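Local atomic coordinates of superoxide dismutase [Fe] (Sulfolobus acidocaldarius, PDB entry 1B06), a protein that catalyses the dismutation of superoxide radicals to hydrogen peroxide and molecular oxygen, using one iron ion bound in each subunit. Residues A[128-133]-A[182-187]; A[137-142]-A[158-163]; A[167-172]-A[186-191]. All blocks are in the same frame, centred on the assembly; numbering follows the deposited sequence.

Interaction 1. Residues A[128-133]-A[182-187]; sequences NSLPGS and NKRGDY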
loop_
_atom_site.group_PDB
_atom_site.type_symbol
_atom_site.label_atom_id
_atom_site.label_comp_id
_atom_site.label_asym_id
_atom_site.label_seq_id
_atom_site.Cartn_x
_atom_site.Cartn_y
_atom_site.Cartn_z
ATOM N N ASN A 128 8.596 -0.308 17.116
ATOM C CA ASN A 128 7.711 -1.350 17.604
ATOM C C ASN A 128 6.275 -1.193 17.123
ATOM O O ASN A 128 5.482 -2.130 17.230
ATOM C CB ASN A 128 7.740 -1.381 19.130
ATOM C CG ASN A 128 8.914 -2.159 19.661
ATOM O OD1 ASN A 128 9.029 -3.361 19.428
ATOM N ND2 ASN A 128 9.803 -1.478 20.372
ATOM N N SER A 129 5.939 -0.019 16.589
ATOM C CA SER A 129 4.582 0.237 16.102
ATOM C C SER A 129 4.383 -0.197 14.650
ATOM O O SER A 129 3.254 -0.261 14.167
ATOM C CB SER A 129 4.233 1.721 16.245
ATOM O OG SER A 129 4.843 2.490 15.226
ATOM N N LEU A 130 5.483 -0.497 13.967
ATOM C CA LEU A 130 5.438 -0.928 12.574
ATOM C C LEU A 130 4.576 -2.185 12.397
ATOM O O LEU A 130 4.854 -3.230 12.981
ATOM C CB LEU A 130 6.861 -1.188 12.072
ATOM C CG LEU A 130 7.014 -1.936 10.745
ATOM C CD1 LEU A 130 6.602 -1.037 9.600
ATOM C CD2 LEU A 130 8.452 -2.385 10.570
ATOM N N PRO A 131 3.501 -2.092 11.596
ATOM C CA PRO A 131 2.627 -3.251 11.375
ATOM C C PRO A 131 3.158 -4.213 10.311
ATOM O O PRO A 131 2.957 -4.008 9.115
ATOM C CB PRO A 131 1.298 -2.625 10.967
ATOM C CG PRO A 131 1.677 -1.313 10.326
ATOM C CD PRO A 131 3.025 -0.893 10.879
ATOM N N GLY A 132 3.838 -5.267 10.751
ATOM C CA GLY A 132 4.369 -6.229 9.806
ATOM C C GLY A 132 5.829 -6.008 9.463
ATOM O O GLY A 132 6.580 -5.451 10.257
ATOM N N SER A 133 6.219 -6.445 8.267
ATOM C CA SER A 133 7.592 -6.340 7.781
ATOM C C SER A 133 7.938 -4.977 7.201
ATOM O O SER A 133 7.124 -4.364 6.510
ATOM C CB SER A 133 7.838 -7.413 6.723
ATOM O OG SER A 133 8.092 -8.659 7.342
ATOM N N ASN A 182 9.671 -14.569 17.350
ATOM C CA ASN A 182 8.728 -13.459 17.275
ATOM C C ASN A 182 9.020 -12.318 18.239
ATOM O O ASN A 182 8.228 -11.381 18.351
ATOM C CB ASN A 182 7.307 -13.966 17.512
ATOM C CG ASN A 182 7.099 -14.478 18.920
ATOM O OD1 ASN A 182 7.972 -15.133 19.493
ATOM N ND2 ASN A 182 5.935 -14.183 19.489
ATOM N N LYS A 183 10.157 -12.384 18.925
ATOM C CA LYS A 183 10.520 -11.344 19.887
ATOM C C LYS A 183 11.232 -10.161 19.244
ATOM O O LYS A 183 12.399 -9.887 19.525
ATOM C CB LYS A 183 11.397 -11.936 20.987
ATOM C CG LYS A 183 10.729 -11.943 22.342
ATOM C CD LYS A 183 9.988 -13.239 22.583
ATOM C CE LYS A 183 10.815 -14.181 23.445
ATOM N NZ LYS A 183 12.276 -13.985 23.215
ATOM N N ARG A 184 10.508 -9.456 18.385
ATOM C CA ARG A 184 11.037 -8.306 17.671
ATOM C C ARG A 184 11.581 -7.224 18.610
ATOM O O ARG A 184 12.606 -6.596 18.324
ATOM C CB ARG A 184 9.935 -7.734 16.784
ATOM C CG ARG A 184 10.418 -6.849 15.658
ATOM C CD ARG A 184 9.471 -5.688 15.495
ATOM N NE ARG A 184 8.805 -5.695 14.203
ATOM C CZ ARG A 184 7.647 -5.094 13.956
ATOM N NH1 ARG A 184 7.015 -4.436 14.918
ATOM N NH2 ARG A 184 7.131 -5.136 12.738
ATOM N N GLY A 185 10.890 -7.009 19.727
ATOM C CA GLY A 185 11.315 -6.004 20.691
ATOM C C GLY A 185 12.686 -6.295 21.269
ATOM O O GLY A 185 13.473 -5.378 21.488
ATOM N N ASP A 186 12.967 -7.573 21.523
ATOM C CA ASP A 186 14.257 -7.996 22.060
ATOM C C ASP A 186 15.352 -7.711 21.041
ATOM O O ASP A 186 16.452 -7.305 21.406
ATOM C CB ASP A 186 14.239 -9.496 22.367
ATOM C CG ASP A 186 13.365 -9.835 23.553
ATOM O OD1 ASP A 186 12.492 -9.015 23.911
ATOM O OD2 ASP A 186 13.557 -10.925 24.128
ATOM N N TYR A 187 15.045 -7.935 19.765
ATOM C CA TYR A 187 16.001 -7.703 18.686
ATOM C C TYR A 187 16.337 -6.219 18.597
ATOM O O TYR A 187 17.502 -5.847 18.451
ATOM C CB TYR A 187 15.415 -8.205 17.356
ATOM C CG TYR A 187 15.969 -7.546 16.108
ATOM C CD1 TYR A 187 17.297 -7.735 15.721
ATOM C CD2 TYR A 187 15.156 -6.750 15.298
ATOM C CE1 TYR A 187 17.805 -7.147 14.551
ATOM C CE2 TYR A 187 15.651 -6.157 14.127
ATOM C CZ TYR A 187 16.972 -6.359 13.760
ATOM O OH TYR A 187 17.458 -5.769 12.610
HETATM O O HOH W 1 7.691 -5.066 18.152
HETATM O O HOH W 2 12.271 -2.882 22.166
#

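Interaction 2. Residues A[137-142]-A[158-163]; sequences VLYYDN and NHIAEL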
loop_
_atom_site.group_PDB
_atom_site.type_symbol
_atom_site.label_atom_id
_atom_site.label_comp_id
_atom_site.label_asym_id
_atom_site.label_seq_id
_atom_site.Cartn_x
_atom_site.Cartn_y
_atom_site.Cartn_z
ATOM N N VAL A 137 13.313 4.186 9.820
ATOM C CA VAL A 137 14.400 5.028 9.358
ATOM C C VAL A 137 14.406 6.411 9.981
ATOM O O VAL A 137 13.382 6.894 10.460
ATOM C CB VAL A 137 14.292 5.195 7.819
ATOM C CG1 VAL A 137 15.517 5.871 7.273
ATOM C CG2 VAL A 137 14.100 3.838 7.161
ATOM N N LEU A 138 15.578 7.035 9.979
ATOM C CA LEU A 138 15.727 8.396 10.470
ATOM C C LEU A 138 16.281 9.180 9.286
ATOM O O LEU A 138 17.404 8.924 8.838
ATOM C CB LEU A 138 16.708 8.476 11.640
ATOM C CG LEU A 138 16.831 9.909 12.172
ATOM C CD1 LEU A 138 15.535 10.289 12.870
ATOM C CD2 LEU A 138 18.001 10.030 13.128
ATOM N N TYR A 139 15.480 10.103 8.761
ATOM C CA TYR A 139 15.894 10.920 7.626
ATOM C C TYR A 139 16.355 12.270 8.133
ATOM O O TYR A 139 16.046 12.666 9.252
ATOM C CB TYR A 139 14.725 11.209 6.669
ATOM C CG TYR A 139 14.035 10.022 6.047
ATOM C CD1 TYR A 139 14.625 9.320 4.997
ATOM C CD2 TYR A 139 12.769 9.626 6.480
ATOM C CE1 TYR A 139 13.969 8.248 4.388
ATOM C CE2 TYR A 139 12.104 8.560 5.882
ATOM C CZ TYR A 139 12.708 7.874 4.836
ATOM O OH TYR A 139 12.056 6.819 4.246
ATOM N N TYR A 140 17.096 12.980 7.297
ATOM C CA TYR A 140 17.504 14.321 7.648
ATOM C C TYR A 140 16.814 15.187 6.606
ATOM O O TYR A 140 17.056 15.023 5.411
ATOM C CB TYR A 140 19.010 14.520 7.542
ATOM C CG TYR A 140 19.366 15.982 7.651
ATOM C CD1 TYR A 140 19.018 16.713 8.788
ATOM C CD2 TYR A 140 20.008 16.650 6.607
ATOM C CE1 TYR A 140 19.294 18.072 8.883
ATOM C CE2 TYR A 140 20.291 18.012 6.692
ATOM C CZ TYR A 140 19.929 18.717 7.834
ATOM O OH TYR A 140 20.197 20.065 7.932
ATOM N N ASP A 141 15.939 16.081 7.052
ATOM C CA ASP A 141 15.231 16.957 6.132
ATOM C C ASP A 141 15.959 18.280 6.005
ATOM O O ASP A 141 15.916 19.114 6.905
ATOM C CB ASP A 141 13.803 17.202 6.613
ATOM C CG ASP A 141 13.001 18.038 5.635
ATOM O OD1 ASP A 141 13.407 18.125 4.460
ATOM O OD2 ASP A 141 11.969 18.614 6.041
ATOM N N ASN A 142 16.628 18.463 4.876
ATOM C CA ASN A 142 17.386 19.676 4.605
ATOM C C ASN A 142 16.495 20.910 4.526
ATOM O O ASN A 142 16.958 22.027 4.760
ATOM C CB ASN A 142 18.150 19.516 3.292
ATOM C CG ASN A 142 17.533 18.461 2.393
ATOM O OD1 ASN A 142 17.857 17.275 2.494
ATOM N ND2 ASN A 142 16.632 18.886 1.513
ATOM N N ASN A 158 6.106 4.477 2.212
ATOM C CA ASN A 158 6.283 5.518 3.230
ATOM C C ASN A 158 7.560 6.337 3.185
ATOM O O ASN A 158 7.777 7.159 4.061
ATOM C CB ASN A 158 6.117 4.943 4.645
ATOM C CG ASN A 158 4.771 4.283 4.856
ATOM O OD1 ASN A 158 3.899 4.323 3.984
ATOM N ND2 ASN A 158 4.595 3.663 6.015
ATOM N N HIS A 159 8.410 6.127 2.187
ATOM C CA HIS A 159 9.640 6.907 2.097
ATOM C C HIS A 159 9.251 8.355 1.855
ATOM O O HIS A 159 8.209 8.635 1.257
ATOM C CB HIS A 159 10.506 6.478 0.903
ATOM C CG HIS A 159 11.246 5.195 1.105
ATOM N ND1 HIS A 159 12.206 5.032 2.080
ATOM C CD2 HIS A 159 11.188 4.021 0.433
ATOM C CE1 HIS A 159 12.707 3.812 1.999
ATOM N NE2 HIS A 159 12.107 3.178 1.009
ATOM N N ILE A 160 10.086 9.277 2.316
ATOM C CA ILE A 160 9.839 10.683 2.062
ATOM C C ILE A 160 10.827 10.973 0.931
ATOM O O ILE A 160 12.043 10.815 1.095
ATOM C CB ILE A 160 10.132 11.563 3.298
ATOM C CG1 ILE A 160 9.127 11.245 4.414
ATOM C CG2 ILE A 160 10.024 13.035 2.921
ATOM C CD1 ILE A 160 9.352 12.035 5.694
ATOM N N ALA A 161 10.285 11.363 -0.222
ATOM C CA ALA A 161 11.074 11.630 -1.426
ATOM C C ALA A 161 12.341 12.457 -1.259
ATOM O O ALA A 161 12.327 13.507 -0.630
ATOM C CB ALA A 161 10.183 12.271 -2.495
ATOM N N GLU A 162 13.432 11.952 -1.835
ATOM C CA GLU A 162 14.738 12.608 -1.838
ATOM C C GLU A 162 15.538 12.736 -0.541
ATOM O O GLU A 162 16.717 13.082 -0.583
ATOM C CB GLU A 162 14.604 14.003 -2.450
ATOM C CG GLU A 162 13.796 14.054 -3.729
ATOM C CD GLU A 162 13.915 15.397 -4.417
ATOM O OE1 GLU A 162 13.557 16.421 -3.799
ATOM O OE2 GLU A 162 14.376 15.432 -5.574
ATOM N N LEU A 163 14.926 12.466 0.605
ATOM C CA LEU A 163 15.647 12.607 1.864
ATOM C C LEU A 163 16.643 11.477 2.124
ATOM O O LEU A 163 16.346 10.306 1.888
ATOM C CB LEU A 163 14.655 12.704 3.028
ATOM C CG LEU A 163 13.625 13.836 2.984
ATOM C CD1 LEU A 163 13.028 14.024 4.371
ATOM C CD2 LEU A 163 14.276 15.124 2.509
#

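Interaction 3. Residues A[167-172]-A[186-191]; sequences LIVDEF and DYLNAW. With FE (Fe (III) ion), chain G.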
loop_
_atom_site.group_PDB
_atom_site.type_symbol
_atom_site.label_atom_id
_atom_site.label_comp_id
_atom_site.label_asym_id
_atom_site.label_seq_id
_atom_site.Cartn_x
_atom_site.Cartn_y
_atom_site.Cartn_z
ATOM N N LEU A 167 19.976 6.852 9.864
ATOM C CA LEU A 167 19.948 5.678 10.736
ATOM C C LEU A 167 18.866 4.728 10.229
ATOM O O LEU A 167 17.818 5.170 9.765
ATOM C CB LEU A 167 19.637 6.109 12.176
ATOM C CG LEU A 167 19.715 5.049 13.282
ATOM C CD1 LEU A 167 21.151 4.598 13.470
ATOM C CD2 LEU A 167 19.169 5.630 14.584
ATOM N N ILE A 168 19.106 3.424 10.319
ATOM C CA ILE A 168 18.123 2.471 9.824
ATOM C C ILE A 168 18.171 1.092 10.473
ATOM O O ILE A 168 19.243 0.575 10.785
ATOM C CB ILE A 168 18.289 2.290 8.301
ATOM C CG1 ILE A 168 17.184 1.388 7.749
ATOM C CG2 ILE A 168 19.661 1.708 8.003
ATOM C CD1 ILE A 168 16.965 1.547 6.261
ATOM N N VAL A 169 16.996 0.499 10.667
ATOM C CA VAL A 169 16.883 -0.837 11.248
ATOM C C VAL A 169 15.981 -1.688 10.379
ATOM O O VAL A 169 14.857 -1.286 10.069
ATOM C CB VAL A 169 16.220 -0.853 12.636
ATOM C CG1 VAL A 169 16.874 -1.911 13.486
ATOM C CG2 VAL A 169 16.280 0.502 13.275
ATOM N N ASP A 170 16.465 -2.865 10.007
ATOM C CA ASP A 170 15.693 -3.794 9.193
ATOM C C ASP A 170 14.732 -4.501 10.132
ATOM O O ASP A 170 15.153 -5.023 11.166
ATOM C CB ASP A 170 16.622 -4.820 8.537
ATOM C CG ASP A 170 15.918 -5.682 7.503
ATOM O OD1 ASP A 170 14.670 -5.636 7.393
ATOM O OD2 ASP A 170 16.628 -6.421 6.792
ATOM N N GLU A 171 13.449 -4.520 9.782
ATOM C CA GLU A 171 12.460 -5.173 10.629
ATOM C C GLU A 171 11.698 -6.288 9.929
ATOM O O GLU A 171 10.626 -6.699 10.378
ATOM C CB GLU A 171 11.491 -4.140 11.207
ATOM C CG GLU A 171 12.056 -3.400 12.421
ATOM C CD GLU A 171 11.024 -2.521 13.098
ATOM O OE1 GLU A 171 10.206 -3.045 13.888
ATOM O OE2 GLU A 171 11.030 -1.302 12.836
ATOM N N PHE A 172 12.246 -6.768 8.819
ATOM C CA PHE A 172 11.641 -7.893 8.115
ATOM C C PHE A 172 11.938 -9.041 9.076
ATOM O O PHE A 172 12.982 -9.046 9.725
ATOM C CB PHE A 172 12.357 -8.144 6.789
ATOM C CG PHE A 172 11.677 -7.526 5.602
ATOM C CD1 PHE A 172 11.568 -6.140 5.489
ATOM C CD2 PHE A 172 11.152 -8.329 4.590
ATOM C CE1 PHE A 172 10.943 -5.558 4.378
ATOM C CE2 PHE A 172 10.526 -7.762 3.476
ATOM C CZ PHE A 172 10.421 -6.372 3.368
ATOM N N ASP A 186 12.967 -7.573 21.523
ATOM C CA ASP A 186 14.257 -7.996 22.060
ATOM C C ASP A 186 15.352 -7.711 21.041
ATOM O O ASP A 186 16.452 -7.305 21.406
ATOM C CB ASP A 186 14.239 -9.496 22.367
ATOM C CG ASP A 186 13.365 -9.835 23.553
ATOM O OD1 ASP A 186 12.492 -9.015 23.911
ATOM O OD2 ASP A 186 13.557 -10.925 24.128
ATOM N N TYR A 187 15.045 -7.935 19.765
ATOM C CA TYR A 187 16.001 -7.703 18.686
ATOM C C TYR A 187 16.337 -6.219 18.597
ATOM O O TYR A 187 17.502 -5.847 18.451
ATOM C CB TYR A 187 15.415 -8.205 17.356
ATOM C CG TYR A 187 15.969 -7.546 16.108
ATOM C CD1 TYR A 187 17.297 -7.735 15.721
ATOM C CD2 TYR A 187 15.156 -6.750 15.298
ATOM C CE1 TYR A 187 17.805 -7.147 14.551
ATOM C CE2 TYR A 187 15.651 -6.157 14.127
ATOM C CZ TYR A 187 16.972 -6.359 13.760
ATOM O OH TYR A 187 17.458 -5.769 12.610
ATOM N N LEU A 188 15.317 -5.372 18.700
ATOM C CA LEU A 188 15.527 -3.929 18.625
ATOM C C LEU A 188 16.416 -3.424 19.761
ATOM O O LEU A 188 17.232 -2.525 19.567
ATOM C CB LEU A 188 14.185 -3.193 18.640
ATOM C CG LEU A 188 13.333 -3.381 17.380
ATOM C CD1 LEU A 188 11.897 -2.921 17.647
ATOM C CD2 LEU A 188 13.960 -2.604 16.223
ATOM N N ASN A 189 16.260 -4.001 20.948
ATOM C CA ASN A 189 17.077 -3.608 22.085
ATOM C C ASN A 189 18.529 -4.024 21.858
ATOM O O ASN A 189 19.455 -3.308 22.232
ATOM C CB ASN A 189 16.552 -4.256 23.362
ATOM C CG ASN A 189 15.482 -3.427 24.025
ATOM O OD1 ASN A 189 15.436 -2.210 23.851
ATOM N ND2 ASN A 189 14.609 -4.078 24.789
ATOM N N ALA A 190 18.729 -5.182 21.239
ATOM C CA ALA A 190 20.077 -5.671 20.963
ATOM C C ALA A 190 20.763 -4.836 19.886
ATOM O O ALA A 190 21.953 -4.527 19.989
ATOM C CB ALA A 190 20.028 -7.125 20.518
ATOM N N TRP A 191 19.998 -4.478 18.853
ATOM C CA TRP A 191 20.502 -3.697 17.728
ATOM C C TRP A 191 21.227 -2.410 18.140
ATOM O O TRP A 191 22.214 -2.028 17.515
ATOM C CB TRP A 191 19.345 -3.384 16.767
ATOM C CG TRP A 191 19.663 -2.336 15.730
ATOM C CD1 TRP A 191 20.464 -2.479 14.630
ATOM C CD2 TRP A 191 19.224 -0.971 15.730
ATOM N NE1 TRP A 191 20.553 -1.286 13.950
ATOM C CE2 TRP A 191 19.801 -0.345 14.603
ATOM C CE3 TRP A 191 18.399 -0.215 16.575
ATOM C CZ2 TRP A 191 19.581 1.001 14.299
ATOM C CZ3 TRP A 191 18.181 1.127 16.273
ATOM C CH2 TRP A 191 18.771 1.720 15.145
HETATM FE FE FE G . 16.562 -7.625 5.375
HETATM O O HOH W 3 21.853 0.203 11.749
HETATM O O HOH W 4 14.890 -6.618 4.664
#

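Interaction 1. Residues A[128-133]-A[182-187]
Asn128 and Gly185 bring the two backbones nearest each other, their CA atoms 6.6 Å apart, where the end of helix 116-129 runs into the loop 130-133 and faces the first turn of helix 184-191. From that turn the side chain of Arg184 reaches across, its CG anti to the backbone N (chi1 -161°) and its chain bent at the next two torsions. The guanidinium meets the loop with its edge. NH1 and NH2 approach end-on and both give a hydrogen bond to the same acceptor, Leu130 O, which lies 3.1 Å from NH1 of Arg184 and close to the guanidinium plane. NH1 comes in on a lone pair in the carbonyl plane, whereas NH2 stands above that plane. Gly132 O lies 2.6 Å from Arg184 NH2. The contact thus fastens a loop to a helix start in the C-terminal domain of an iron/manganese superoxide dismutase, near the metal site but not part of it. Arg184 NE also forms a salt bridge with Glu171, fixing the rotation of the group further. The side chain of Leu130 crosses that of Arg184 at about a right angle, with CD2 of Leu130 3.7 Å from NH2 of Arg184. Asn128 OD1 lies 3.7 Å from Gly185 CA and accepts from a water that is weakly bound to Arg184 NH1; Pro131 O accepts from Asn154 of the second subunit.

Interaction 2. Residues A[137-142]-A[158-163]
The ring of Tyr139 carries CG1 of Val137, from its own strand, over one face, offset toward the rim, while ND1 of His159 lies in the ring plane at the hydroxyl end. The imidazole of His159 likewise receives Tyr139 OH at its edge, and the two side chains cross at about a right angle. Tyr139 OH and His159 ND1 are hydrogen-bonded at 2.8 Å; either may be the donor. The other imidazole nitrogen, NE2, is engaged by His155 O, so both ring nitrogens of this buried histidine have partners and its orientation is fixed. CG of Tyr139 stands anti to the carbonyl carbon and beside the backbone N (chi1 -59°). Leu163 packs against the base of that side chain, with CB of Leu163 3.9 Å from CD1 of Tyr139. CD1 of Ile160 touches CD2, on the other side of the Tyr139 ring, at 4.3 Å. Ile160 and Leu163 are the ends of a type II beta turn, which therefore presents two apolar side chains to one tyrosine. One methyl of Leu163, CD2, lies 3.7 Å from OD1 of Asp141; that oxygen forms a salt bridge with Lys82, and OD2 a hydrogen bond with Tyr9, both of the third subunit. The contact folds the loop between strands 147-153 and 165-170 back onto central strand 134-140: Tyr139 also packs on Met150 and Val152 of strand 147-153, His159 rests on Asn79 and Leu83 of helix 67-89, and the loop meets the third subunit of the tetramer.

Interaction 3. Residues A[167-172]-A[186-191]
Val169 and Trp191 make the main apolar contact. CG1 of Val169 sits 3.4 Å from the centroid of the five-membered ring of Trp191, 12° off the ring normal, a CH-pi contact over the face. The other methyl, CG2, packs tightly over the six-membered ring, 3.3 Å from CH2 of Trp191. Leu167 approaches the edge of the same indole, its CG 3.9 Å from CH2 of Trp191, while CD2 of Leu188 meets Val169 CG1 at 4.1 Å. Strand 168-170 and helix 186-191 run roughly antiparallel, at 141°, with their axes 10.3 Å apart.

Among the polar contacts, Tyr187 OH donates to Asp170 O at 2.8 Å, the hydroxyl lying in the carbonyl plane; CG of Tyr187 is anti to the backbone N (chi1 155°), and the hydroxyl at the far end of the ring reaches Asp170 O. The same hydroxyl bonds to Tyr87. A water bridges the two segments, donating to Ile168 O and accepting from NE1 of Trp191.

Metal binding belongs to Asp170, whose OD2 lies 1.9 Å from the iron ion. Its other oxygen, OD1, accepts from Phe172 N in an Asx turn, a second-shell bond that steadies the carboxylate. With His33, His84, His174 and a water, Asp170 completes the three-histidine, one-aspartate iron site of the iron/manganese superoxide dismutases, and Tyr187, from helix 184-191, bonds to its backbone carbonyl.

Overall arrangement
From the N terminus, the chain leaves helix 116-129 at 128-133, enters strand 134-140 and, after strand 147-153, returns through 158-163, where interaction 2 closes the first loop. It runs along strand 165-170, passes two of the four protein iron ligands, Asp170 and His174, and helix 177-180, and reaches helix 184-191, closing interactions 1 and 3. Interaction 2 is nested inside the loop of interaction 1 and precedes interaction 3. Interactions 1 and 3 share residues 186-187 and pack through Leu130 on Glu171; interactions 2 and 3 are joined by neighbouring strands 134-140 and 165-170. Together they tie the end of helix 116-129 and strand 165-170 to helix 184-191, and the loop before strand 165-170 to central strand 134-140.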